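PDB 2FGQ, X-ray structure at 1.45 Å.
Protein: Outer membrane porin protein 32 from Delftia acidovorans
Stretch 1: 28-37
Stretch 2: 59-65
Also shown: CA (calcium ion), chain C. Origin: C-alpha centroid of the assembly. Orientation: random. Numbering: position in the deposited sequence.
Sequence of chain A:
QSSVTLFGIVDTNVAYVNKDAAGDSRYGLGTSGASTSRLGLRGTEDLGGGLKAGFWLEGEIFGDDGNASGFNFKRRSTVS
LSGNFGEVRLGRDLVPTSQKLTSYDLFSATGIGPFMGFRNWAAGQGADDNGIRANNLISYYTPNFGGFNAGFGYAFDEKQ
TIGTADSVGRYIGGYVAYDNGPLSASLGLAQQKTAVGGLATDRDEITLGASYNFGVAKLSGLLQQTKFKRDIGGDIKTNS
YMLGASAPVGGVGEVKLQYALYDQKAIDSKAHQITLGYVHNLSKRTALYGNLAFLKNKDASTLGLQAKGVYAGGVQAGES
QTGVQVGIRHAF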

# COMPACT_ATOMS: atom_id res chain seq x y z
N GLY A 28 23.81 -5.50 -8.83
CA GLY A 28 22.55 -4.79 -9.01
C GLY A 28 22.39 -3.60 -8.11
O GLY A 28 23.31 -3.19 -7.41
N LEU A 29 21.16 -3.07 -8.12
CA LEU A 29 20.77 -1.98 -7.25
C LEU A 29 19.95 -2.63 -6.15
O LEU A 29 18.94 -3.25 -6.44
CB LEU A 29 19.96 -0.91 -7.99
CG LEU A 29 19.85 0.41 -7.20
CD1 LEU A 29 21.15 1.19 -7.35
CD2 LEU A 29 18.66 1.21 -7.62
N GLY A 30 20.37 -2.51 -4.92
CA GLY A 30 19.67 -3.05 -3.78
C GLY A 30 19.35 -2.00 -2.75
O GLY A 30 19.43 -0.80 -2.98
N THR A 31 18.93 -2.45 -1.57
CA THR A 31 18.47 -1.56 -0.53
C THR A 31 18.96 -1.94 0.84
O THR A 31 19.37 -3.09 1.08
CB THR A 31 16.91 -1.49 -0.51
OG1 THR A 31 16.35 -2.78 -0.17
CG2 THR A 31 16.35 -1.03 -1.85
N SER A 32 18.89 -0.97 1.75
CA SER A 32 18.90 -1.26 3.17
C SER A 32 20.20 -1.93 3.62
O SER A 32 20.19 -2.90 4.39
CB SER A 32 17.64 -2.06 3.50
OG SER A 32 16.48 -1.28 3.28
N GLY A 33 21.33 -1.35 3.21
CA GLY A 33 22.63 -1.88 3.57
C GLY A 33 23.15 -1.42 4.91
O GLY A 33 23.91 -2.15 5.54
N ALA A 34 22.78 -0.21 5.33
CA ALA A 34 23.22 0.39 6.60
C ALA A 34 22.05 0.47 7.61
O ALA A 34 22.22 0.18 8.79
CB ALA A 34 23.84 1.75 6.38
N SER A 35 20.87 0.86 7.16
CA SER A 35 19.63 0.80 7.97
C SER A 35 18.51 0.35 7.09
O SER A 35 18.50 0.65 5.90
CB SER A 35 19.28 2.17 8.53
OG SER A 35 20.28 2.68 9.40
N THR A 36 17.54 -0.34 7.65
CA THR A 36 16.39 -0.71 6.84
C THR A 36 15.60 0.51 6.41
O THR A 36 15.22 1.35 7.21
CB THR A 36 15.50 -1.71 7.58
OG1 THR A 36 16.29 -2.85 7.98
CG2 THR A 36 14.37 -2.21 6.67
N SER A 37 15.37 0.60 5.11
CA SER A 37 14.57 1.67 4.54
C SER A 37 13.15 1.56 5.03
O SER A 37 12.62 0.46 5.15
CB SER A 37 14.54 1.63 3.01
OG SER A 37 15.80 1.66 2.44
CA CA C . 17.27 -4.70 -7.33
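Stretch 2, residues 59-65: GEIFGDD

Two chain segments can be held together with very little direct hydrogen bonding when water and metal supply the links, and the contact between residues 59-65 and 28-37 of this porin is a compact example. The register runs antiparallel in sense: I61 lies nearest S37, with CA atoms 5.0 Å apart, F62 nearest T31 at 6.4 Å between CA atoms, and D64 nearest G30 at 6.0 Å between CA atoms. Together the two surfaces bury 389 Å².

The second stretch enters as the last two residues of a strand, G59 and E60, both extended. G59 barely touches its neighbour. E60 is more engaged: its CA approaches S37 O at 3.4 Å in a CA-H...O contact, and although its CA-to-CB bond points sideways, a largely extended side chain (chi1 and chi2 both t) brings the carboxylate closer, with OE2 3.8 Å from T36 CG2. The same OE2 accepts a hydrogen bond from water 1 at 2.7 Å.

At I61, still extended in backbone though past the strand, comes the one direct hydrogen bond across the stretches. I61 N donates to S37 O at 3.1 Å and is nearly linear at 169°. The two CB atoms of I61 and S37 lie 3.8 Å apart, but the end of the isoleucine side chain leads away. I61 O instead receives a hydrogen bond from water 1 at 2.8 Å; this water also accepts from T31 OG1 at 2.8 Å and S32 OG at 2.6 Å, so four protein atoms saturate it.

F62 directs its CA-to-CB bond away, and its CD1 comes no nearer to T31 OG1 than 4.4 Å. Its phi/psi of -122/88 leads into a turn in which G63 and D64 leave the extended region and D65 N donates to F62 O at 3.3 Å. G63, without a side chain, packs its N 3.6 Å from T31 CG2, while that N donates to water 3 at 2.9 Å.

D64 makes the decisive contact. Pointing toward the first stretch with chi1 in p, it places OD1 3.5 Å from T31 CG2 and CB 4.0 Å from L29 CD2. Water 2 donates to both D64 OD1 and T31 OG1, at 2.9 and 2.8 Å. D64 OD2 lies 3.1 Å from L29 O without a hydrogen bond, because both oxygens bind the calcium ion, each at 2.4 Å from CA. D65, finally, makes no contact with the first stretch.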

# COMPACT_ATOMS: atom_id res chain seq x y z
N GLY A 59 6.38 0.93 7.71
CA GLY A 59 6.59 -0.08 6.69
C GLY A 59 7.91 0.07 5.99
O GLY A 59 8.49 1.15 5.95
N GLU A 60 8.36 -1.05 5.44
CA GLU A 60 9.63 -1.05 4.71
C GLU A 60 9.45 -0.40 3.34
O GLU A 60 8.39 -0.47 2.69
CB GLU A 60 10.12 -2.48 4.50
CG GLU A 60 11.53 -2.58 3.95
CD GLU A 60 12.19 -3.94 4.07
OE1 GLU A 60 11.65 -4.85 4.74
OE2 GLU A 60 13.34 -4.05 3.53
N ILE A 61 10.51 0.28 2.92
CA ILE A 61 10.64 0.86 1.60
C ILE A 61 11.64 0.06 0.78
O ILE A 61 12.69 -0.30 1.26
CB ILE A 61 11.06 2.35 1.71
CG1 ILE A 61 9.93 3.15 2.34
CG2 ILE A 61 11.54 2.92 0.38
CD1 ILE A 61 8.72 3.33 1.48
N PHE A 62 11.33 -0.16 -0.47
CA PHE A 62 12.17 -0.82 -1.44
C PHE A 62 12.41 0.11 -2.62
O PHE A 62 11.64 0.12 -3.59
CB PHE A 62 11.53 -2.15 -1.91
CG PHE A 62 11.20 -3.11 -0.80
CD1 PHE A 62 12.15 -4.01 -0.32
CD2 PHE A 62 9.97 -3.07 -0.20
CE1 PHE A 62 11.85 -4.90 0.73
CE2 PHE A 62 9.66 -3.92 0.83
CZ PHE A 62 10.60 -4.85 1.31
N GLY A 63 13.44 0.95 -2.50
CA GLY A 63 13.66 2.01 -3.47
C GLY A 63 14.04 1.51 -4.83
O GLY A 63 13.80 2.18 -5.82
N ASP A 64 14.58 0.31 -4.93
CA ASP A 64 14.97 -0.22 -6.25
C ASP A 64 13.79 -0.60 -7.15
O ASP A 64 13.93 -0.60 -8.36
CB ASP A 64 15.97 -1.37 -6.13
CG ASP A 64 15.45 -2.57 -5.33
OD1 ASP A 64 14.53 -2.46 -4.47
OD2 ASP A 64 15.95 -3.70 -5.59
N ASP A 65 12.63 -0.90 -6.56
CA ASP A 65 11.45 -1.26 -7.32
C ASP A 65 10.17 -0.54 -6.95
O ASP A 65 9.10 -0.92 -7.41
CB ASP A 65 11.27 -2.77 -7.41
CG ASP A 65 10.73 -3.40 -6.15
OD1 ASP A 65 10.29 -2.71 -5.21
OD2 ASP A 65 10.66 -4.64 -6.08
O HOH W 1 14.50 -2.31 1.86
O HOH W 2 15.23 -4.21 -2.30
O HOH W 3 15.35 1.91 -0.52
O HOH W 4 15.10 -5.86 -7.51